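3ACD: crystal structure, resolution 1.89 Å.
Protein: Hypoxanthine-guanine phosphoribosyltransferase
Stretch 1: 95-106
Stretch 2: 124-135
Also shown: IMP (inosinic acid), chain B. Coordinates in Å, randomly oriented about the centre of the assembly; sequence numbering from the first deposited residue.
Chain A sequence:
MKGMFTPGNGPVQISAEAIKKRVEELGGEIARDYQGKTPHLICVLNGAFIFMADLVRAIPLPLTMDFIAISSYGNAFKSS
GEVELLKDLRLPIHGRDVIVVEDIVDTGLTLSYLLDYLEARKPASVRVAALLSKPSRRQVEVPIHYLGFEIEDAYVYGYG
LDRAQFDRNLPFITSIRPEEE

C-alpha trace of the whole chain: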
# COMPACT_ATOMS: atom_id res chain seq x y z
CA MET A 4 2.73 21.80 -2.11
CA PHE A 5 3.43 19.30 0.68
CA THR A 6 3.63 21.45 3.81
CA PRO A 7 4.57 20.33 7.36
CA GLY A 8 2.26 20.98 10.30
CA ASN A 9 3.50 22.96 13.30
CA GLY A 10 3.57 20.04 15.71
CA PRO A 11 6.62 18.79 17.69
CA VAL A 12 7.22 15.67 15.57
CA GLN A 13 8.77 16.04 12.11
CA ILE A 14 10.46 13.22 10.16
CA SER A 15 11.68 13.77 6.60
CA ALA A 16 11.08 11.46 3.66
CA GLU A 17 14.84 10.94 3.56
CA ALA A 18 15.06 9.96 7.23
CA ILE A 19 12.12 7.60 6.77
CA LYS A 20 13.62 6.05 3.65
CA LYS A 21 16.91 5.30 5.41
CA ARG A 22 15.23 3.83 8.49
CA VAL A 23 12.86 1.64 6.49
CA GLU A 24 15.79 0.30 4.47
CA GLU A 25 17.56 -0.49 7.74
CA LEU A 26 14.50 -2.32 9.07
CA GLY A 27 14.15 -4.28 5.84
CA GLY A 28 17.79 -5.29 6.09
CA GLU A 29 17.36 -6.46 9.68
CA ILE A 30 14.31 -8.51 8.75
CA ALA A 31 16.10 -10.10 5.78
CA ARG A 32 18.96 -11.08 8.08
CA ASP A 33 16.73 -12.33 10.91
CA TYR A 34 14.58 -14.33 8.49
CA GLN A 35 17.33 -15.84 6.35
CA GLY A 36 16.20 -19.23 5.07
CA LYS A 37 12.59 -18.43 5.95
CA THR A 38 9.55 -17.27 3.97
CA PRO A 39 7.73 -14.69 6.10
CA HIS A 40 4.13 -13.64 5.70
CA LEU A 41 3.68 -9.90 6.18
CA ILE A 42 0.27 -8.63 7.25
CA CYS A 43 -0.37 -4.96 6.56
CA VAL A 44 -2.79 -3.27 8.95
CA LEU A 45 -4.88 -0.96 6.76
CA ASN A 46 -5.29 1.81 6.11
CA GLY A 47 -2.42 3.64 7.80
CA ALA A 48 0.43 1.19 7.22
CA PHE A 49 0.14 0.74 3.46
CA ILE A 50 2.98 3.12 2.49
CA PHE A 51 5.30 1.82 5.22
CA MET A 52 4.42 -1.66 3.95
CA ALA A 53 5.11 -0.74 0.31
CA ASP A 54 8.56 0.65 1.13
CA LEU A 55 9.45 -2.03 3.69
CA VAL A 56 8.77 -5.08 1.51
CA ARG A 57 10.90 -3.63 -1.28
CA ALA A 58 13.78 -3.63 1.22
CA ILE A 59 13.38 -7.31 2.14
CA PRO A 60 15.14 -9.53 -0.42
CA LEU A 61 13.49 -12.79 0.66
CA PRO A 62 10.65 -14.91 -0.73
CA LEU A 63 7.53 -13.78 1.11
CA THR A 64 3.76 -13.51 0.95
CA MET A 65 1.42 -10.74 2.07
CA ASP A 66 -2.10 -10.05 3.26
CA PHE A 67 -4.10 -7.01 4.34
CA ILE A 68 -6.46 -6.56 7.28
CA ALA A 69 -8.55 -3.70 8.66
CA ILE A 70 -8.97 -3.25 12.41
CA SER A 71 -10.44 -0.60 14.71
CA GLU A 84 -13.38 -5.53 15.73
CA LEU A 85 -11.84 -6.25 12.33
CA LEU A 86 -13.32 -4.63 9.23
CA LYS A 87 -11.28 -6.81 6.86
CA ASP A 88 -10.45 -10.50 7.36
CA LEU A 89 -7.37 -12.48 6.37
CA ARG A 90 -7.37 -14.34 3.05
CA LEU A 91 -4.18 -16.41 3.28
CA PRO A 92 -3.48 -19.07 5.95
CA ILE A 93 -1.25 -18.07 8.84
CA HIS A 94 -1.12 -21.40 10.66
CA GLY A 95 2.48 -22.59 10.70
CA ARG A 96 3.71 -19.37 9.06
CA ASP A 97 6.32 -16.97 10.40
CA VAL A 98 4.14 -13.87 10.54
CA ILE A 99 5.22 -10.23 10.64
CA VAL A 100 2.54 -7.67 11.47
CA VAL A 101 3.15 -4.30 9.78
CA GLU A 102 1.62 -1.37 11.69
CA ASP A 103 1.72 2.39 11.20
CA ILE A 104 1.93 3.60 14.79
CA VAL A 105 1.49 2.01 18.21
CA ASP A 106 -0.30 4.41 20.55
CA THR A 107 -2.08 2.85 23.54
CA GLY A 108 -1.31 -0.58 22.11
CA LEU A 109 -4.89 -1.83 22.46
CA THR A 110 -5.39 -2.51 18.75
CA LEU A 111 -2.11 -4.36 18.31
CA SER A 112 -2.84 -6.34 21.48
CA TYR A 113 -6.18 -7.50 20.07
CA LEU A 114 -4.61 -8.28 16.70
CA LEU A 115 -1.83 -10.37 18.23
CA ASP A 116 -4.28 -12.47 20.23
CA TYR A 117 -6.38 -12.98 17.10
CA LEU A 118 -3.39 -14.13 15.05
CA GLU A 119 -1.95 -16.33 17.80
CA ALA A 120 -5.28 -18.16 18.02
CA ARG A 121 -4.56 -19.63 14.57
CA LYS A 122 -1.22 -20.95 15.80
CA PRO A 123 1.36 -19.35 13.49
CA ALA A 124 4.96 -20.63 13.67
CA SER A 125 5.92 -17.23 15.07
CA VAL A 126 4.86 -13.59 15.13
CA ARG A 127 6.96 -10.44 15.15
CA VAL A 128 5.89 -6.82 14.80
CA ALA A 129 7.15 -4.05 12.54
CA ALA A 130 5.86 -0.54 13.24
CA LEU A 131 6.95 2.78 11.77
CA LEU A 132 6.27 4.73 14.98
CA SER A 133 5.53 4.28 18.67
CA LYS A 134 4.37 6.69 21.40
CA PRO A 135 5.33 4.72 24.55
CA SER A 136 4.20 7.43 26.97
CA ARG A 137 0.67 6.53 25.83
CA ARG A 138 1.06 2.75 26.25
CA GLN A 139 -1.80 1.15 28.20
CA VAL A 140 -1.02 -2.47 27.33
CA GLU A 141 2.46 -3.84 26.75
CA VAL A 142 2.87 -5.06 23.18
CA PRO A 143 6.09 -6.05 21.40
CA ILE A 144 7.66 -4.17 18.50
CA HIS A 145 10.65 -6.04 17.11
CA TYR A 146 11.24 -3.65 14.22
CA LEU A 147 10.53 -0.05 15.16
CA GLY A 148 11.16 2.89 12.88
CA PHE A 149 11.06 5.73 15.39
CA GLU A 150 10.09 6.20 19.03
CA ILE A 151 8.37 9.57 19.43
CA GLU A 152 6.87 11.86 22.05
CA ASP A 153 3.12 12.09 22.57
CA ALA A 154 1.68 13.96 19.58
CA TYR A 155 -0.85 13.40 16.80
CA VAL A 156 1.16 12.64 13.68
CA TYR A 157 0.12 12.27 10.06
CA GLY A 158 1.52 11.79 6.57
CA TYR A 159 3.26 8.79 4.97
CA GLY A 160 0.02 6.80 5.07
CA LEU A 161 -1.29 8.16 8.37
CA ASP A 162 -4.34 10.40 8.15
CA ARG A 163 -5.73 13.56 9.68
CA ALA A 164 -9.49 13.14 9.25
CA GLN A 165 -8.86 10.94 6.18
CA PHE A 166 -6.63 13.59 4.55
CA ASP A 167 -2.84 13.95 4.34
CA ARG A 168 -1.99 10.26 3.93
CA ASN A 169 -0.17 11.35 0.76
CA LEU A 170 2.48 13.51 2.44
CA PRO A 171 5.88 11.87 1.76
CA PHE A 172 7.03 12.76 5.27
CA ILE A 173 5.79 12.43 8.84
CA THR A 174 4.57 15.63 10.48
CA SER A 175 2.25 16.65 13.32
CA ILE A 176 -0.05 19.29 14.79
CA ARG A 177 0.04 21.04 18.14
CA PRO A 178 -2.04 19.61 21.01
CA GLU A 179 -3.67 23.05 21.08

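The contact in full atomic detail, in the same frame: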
# COMPACT_ATOMS: atom_id res chain seq x y z
N GLY A 95 1.17 -22.07 11.07
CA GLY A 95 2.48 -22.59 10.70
C GLY A 95 3.36 -21.61 9.94
O GLY A 95 4.45 -21.98 9.52
N ARG A 96 2.91 -20.37 9.77
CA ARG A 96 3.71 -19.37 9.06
C ARG A 96 4.45 -18.47 10.04
O ARG A 96 4.03 -18.31 11.19
CB ARG A 96 2.83 -18.47 8.17
CG ARG A 96 2.12 -19.13 6.98
CD ARG A 96 3.09 -19.74 5.98
NE ARG A 96 4.02 -18.77 5.40
CZ ARG A 96 3.70 -17.89 4.45
NH1 ARG A 96 2.47 -17.84 3.96
NH2 ARG A 96 4.64 -17.07 3.98
N ASP A 97 5.56 -17.90 9.59
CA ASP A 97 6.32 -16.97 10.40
C ASP A 97 5.75 -15.62 9.98
O ASP A 97 6.10 -15.07 8.93
CB ASP A 97 7.81 -17.07 10.08
CG ASP A 97 8.40 -18.38 10.56
OD1 ASP A 97 8.32 -18.65 11.77
OD2 ASP A 97 8.93 -19.15 9.73
N VAL A 98 4.84 -15.11 10.80
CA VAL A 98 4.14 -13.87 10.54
C VAL A 98 4.80 -12.59 11.05
O VAL A 98 5.40 -12.57 12.13
CB VAL A 98 2.71 -13.93 11.13
CG1 VAL A 98 1.95 -12.64 10.83
CG2 VAL A 98 1.96 -15.14 10.58
N ILE A 99 4.70 -11.54 10.25
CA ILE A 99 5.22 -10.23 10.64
C ILE A 99 4.08 -9.24 10.44
O ILE A 99 3.62 -9.04 9.31
CB ILE A 99 6.41 -9.77 9.77
CG1 ILE A 99 7.60 -10.74 9.90
CG2 ILE A 99 6.84 -8.37 10.21
CD1 ILE A 99 8.78 -10.37 9.01
N VAL A 100 3.62 -8.65 11.53
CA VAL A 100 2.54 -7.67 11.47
C VAL A 100 3.19 -6.33 11.12
O VAL A 100 4.22 -5.97 11.70
CB VAL A 100 1.83 -7.53 12.83
CG1 VAL A 100 0.75 -6.45 12.75
CG2 VAL A 100 1.21 -8.87 13.24
N VAL A 101 2.61 -5.60 10.18
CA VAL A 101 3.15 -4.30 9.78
C VAL A 101 2.13 -3.22 10.15
O VAL A 101 1.07 -3.11 9.53
CB VAL A 101 3.45 -4.26 8.27
CG1 VAL A 101 4.04 -2.91 7.89
CG2 VAL A 101 4.43 -5.38 7.91
N GLU A 102 2.48 -2.44 11.16
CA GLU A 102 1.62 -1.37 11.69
C GLU A 102 2.16 0.02 11.39
O GLU A 102 3.35 0.18 11.14
CB GLU A 102 1.49 -1.54 13.20
CG GLU A 102 0.36 -2.45 13.63
CD GLU A 102 -0.97 -1.73 13.61
OE1 GLU A 102 -1.13 -0.77 12.83
OE2 GLU A 102 -1.87 -2.14 14.38
N ASP A 103 1.29 1.02 11.44
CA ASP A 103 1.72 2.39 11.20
C ASP A 103 2.29 2.99 12.47
O ASP A 103 3.46 3.40 12.51
CB ASP A 103 0.57 3.26 10.66
CG ASP A 103 -0.70 3.21 11.52
OD1 ASP A 103 -0.78 2.42 12.49
OD2 ASP A 103 -1.64 3.97 11.21
N ILE A 104 1.49 3.03 13.53
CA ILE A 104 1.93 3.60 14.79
C ILE A 104 1.25 2.94 15.98
O ILE A 104 0.04 2.68 15.95
CB ILE A 104 1.67 5.13 14.82
CG1 ILE A 104 2.11 5.72 16.16
CG2 ILE A 104 0.19 5.40 14.59
CD1 ILE A 104 2.08 7.25 16.16
N VAL A 105 2.03 2.63 17.01
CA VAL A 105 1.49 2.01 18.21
C VAL A 105 1.30 3.14 19.22
O VAL A 105 2.26 3.81 19.61
CB VAL A 105 2.45 0.93 18.77
CG1 VAL A 105 1.83 0.26 20.01
CG2 VAL A 105 2.73 -0.12 17.70
N ASP A 106 0.05 3.36 19.61
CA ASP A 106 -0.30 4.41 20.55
C ASP A 106 -0.54 3.78 21.92
O ASP A 106 0.42 3.57 22.67
CB ASP A 106 -1.55 5.14 20.05
CG ASP A 106 -1.92 6.35 20.89
OD1 ASP A 106 -1.08 6.82 21.68
OD2 ASP A 106 -3.05 6.84 20.74
N ALA A 124 3.66 -20.13 13.20
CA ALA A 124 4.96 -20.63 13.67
C ALA A 124 5.61 -19.59 14.58
O ALA A 124 6.32 -19.93 15.53
CB ALA A 124 5.86 -20.94 12.48
N SER A 125 5.37 -18.32 14.28
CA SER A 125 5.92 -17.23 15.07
C SER A 125 5.30 -15.92 14.61
O SER A 125 4.72 -15.84 13.53
CB SER A 125 7.44 -17.14 14.90
OG SER A 125 7.79 -16.72 13.59
N VAL A 126 5.40 -14.90 15.46
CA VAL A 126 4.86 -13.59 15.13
C VAL A 126 5.77 -12.49 15.65
O VAL A 126 6.14 -12.49 16.83
CB VAL A 126 3.46 -13.35 15.75
CG1 VAL A 126 2.95 -11.96 15.37
CG2 VAL A 126 2.48 -14.42 15.30
N ARG A 127 6.15 -11.58 14.76
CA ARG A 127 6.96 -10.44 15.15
C ARG A 127 6.24 -9.21 14.63
O ARG A 127 5.39 -9.31 13.74
CB ARG A 127 8.38 -10.53 14.58
CG ARG A 127 9.26 -11.47 15.39
CD ARG A 127 10.73 -11.35 15.03
NE ARG A 127 11.54 -12.22 15.88
CZ ARG A 127 12.86 -12.34 15.82
NH1 ARG A 127 13.55 -11.64 14.92
NH2 ARG A 127 13.49 -13.16 16.64
N VAL A 128 6.55 -8.05 15.19
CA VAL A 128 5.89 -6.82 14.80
C VAL A 128 6.82 -5.75 14.25
O VAL A 128 7.89 -5.49 14.81
CB VAL A 128 5.12 -6.22 16.01
CG1 VAL A 128 4.50 -4.88 15.64
CG2 VAL A 128 4.06 -7.19 16.49
N ALA A 129 6.40 -5.14 13.15
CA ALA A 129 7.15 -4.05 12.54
C ALA A 129 6.20 -2.86 12.59
O ALA A 129 5.05 -2.96 12.16
CB ALA A 129 7.51 -4.38 11.09
N ALA A 130 6.67 -1.74 13.13
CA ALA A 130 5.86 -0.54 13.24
C ALA A 130 6.72 0.67 12.91
O ALA A 130 7.86 0.76 13.34
CB ALA A 130 5.31 -0.41 14.66
N LEU A 131 6.18 1.60 12.13
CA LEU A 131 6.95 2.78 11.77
C LEU A 131 7.20 3.67 12.99
O LEU A 131 8.32 4.14 13.20
CB LEU A 131 6.24 3.60 10.70
CG LEU A 131 7.01 4.85 10.24
CD1 LEU A 131 8.29 4.43 9.51
CD2 LEU A 131 6.13 5.68 9.33
N LEU A 132 6.16 3.87 13.80
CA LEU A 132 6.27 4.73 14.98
C LEU A 132 5.68 4.13 16.24
O LEU A 132 4.90 3.17 16.20
CB LEU A 132 5.54 6.05 14.70
CG LEU A 132 5.90 6.83 13.44
CD1 LEU A 132 4.84 7.90 13.18
CD2 LEU A 132 7.28 7.46 13.58
N SER A 133 6.04 4.72 17.38
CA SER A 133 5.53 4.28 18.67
C SER A 133 5.59 5.45 19.66
O SER A 133 6.59 6.16 19.73
CB SER A 133 6.35 3.11 19.22
OG SER A 133 5.84 2.71 20.49
N LYS A 134 4.49 5.64 20.39
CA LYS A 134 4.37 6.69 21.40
C LYS A 134 4.21 5.98 22.74
O LYS A 134 3.12 5.91 23.30
CB LYS A 134 3.14 7.56 21.11
CG LYS A 134 3.21 8.31 19.78
CD LYS A 134 2.01 9.22 19.54
CE LYS A 134 0.73 8.43 19.35
NZ LYS A 134 -0.41 9.32 18.97
N PRO A 135 5.32 5.44 23.28
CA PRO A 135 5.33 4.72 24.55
C PRO A 135 4.74 5.40 25.78
O PRO A 135 4.27 4.73 26.69
CB PRO A 135 6.81 4.35 24.73
CG PRO A 135 7.52 5.46 24.02
CD PRO A 135 6.69 5.62 22.77
P IMP B . -3.70 2.15 19.49
O1P IMP B . -4.03 3.13 20.55
O2P IMP B . -4.71 0.91 19.59
O3P IMP B . -2.19 1.64 19.69
O5' IMP B . -3.85 2.88 18.06
C5' IMP B . -4.28 2.12 16.93
C4' IMP B . -4.42 3.00 15.69
O4' IMP B . -4.68 4.39 16.05
C3' IMP B . -3.07 3.08 14.92
O3' IMP B . -2.86 1.93 14.10
C2' IMP B . -3.29 4.35 14.09
O2' IMP B . -4.01 4.06 12.88
C1' IMP B . -4.13 5.24 15.02
N9 IMP B . -3.27 6.29 15.59
C8 IMP B . -2.76 6.36 16.87
N7 IMP B . -2.03 7.44 17.01
C5 IMP B . -2.03 8.12 15.85
C6 IMP B . -1.43 9.34 15.39
O6 IMP B . -0.73 10.01 16.13
N1 IMP B . -1.66 9.73 14.09
C2 IMP B . -2.44 8.98 13.25
N3 IMP B . -3.00 7.86 13.65
C4 IMP B . -2.82 7.39 14.92
O HOH W 1 7.69 -14.12 12.58
O HOH W 2 -3.31 9.38 19.28

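Strands 97-102 and 125-130 run parallel, their N-to-C directions 22° apart; the two stretches bury 998 Å², both sides summed. The three residues covered most by the partner stretch are Lys134 (86 Å²), Ala124 (71 Å²) and Ile104 (69 Å²), and they mark the two ends of the contact.

At the start, Ala124 points its CB toward the first stretch, where it lies 3.4 Å from Gly95 O and also 3.4 Å from Asp97 OD1. Ala124 N lies 2.7 Å from Arg96 O, but the N-H...O angle of 126° makes this a weak hydrogen bond, and the second bond to the same acceptor, from Ser125 N to Arg96 O at 3.4 Å, is weak as well. Ser125 OG donates to Asp97 OD1 at 2.7 Å.

From this first pair, Asp97 with Ser125, the parallel ladder continues. Val98 and Val100 each bond to the second strand through both N and O: Val98 N reaches Ser125 O (2.8 Å) and Val98 O accepts from Arg127 N (2.9 Å), while Val100 N reaches Arg127 O (2.9 Å) and Val100 O accepts from Ala129 N (2.7 Å). On the face carrying Val98, Val100, Val126 and Val128, the valines pack in van der Waals contact, as between Val100 CG2 and Val126 CG1 at 4.1 Å.

Both chains turn a corner, at Asp103 and Leu131, and the pairing resumes beyond it in matching register. Leu132 N donates to Asp103 O and Val105 N to Leu132 O, both at 3.0 Å. Ile104, with both chi angles t, pairs with Leu132: its CG1 is 3.7 Å from Leu132 CB, and its CD1 is 3.7 Å from Lys134 CE, so the extended isoleucine packs against the aliphatic part of the lysine.

The CA-to-CB bond of Lys134 points toward the first stretch, and Lys134 N donates to Val105 O at 3.0 Å. Its ammonium group forms a long salt bridge, NZ lying 3.7 Å from Asp106 OD1, and a water links Lys134 NZ to Asp106 OD2, 2.9 Å from each. The same NZ donates to the base of inosinic acid, at 2.9 Å to IMP O6 and 3.2 Å to IMP N7. The first stretch also binds the ribose and the phosphate: Asp103 OD1 and OD2 accept from IMP O3' (2.7 Å) and O2' (2.9 Å), respectively, and Asp106 N donates to phosphate oxygen O3P (2.8 Å). Residues from both stretches thus bond to base, ribose and phosphate of the nucleotide, as befits a phosphoribosyltransferase.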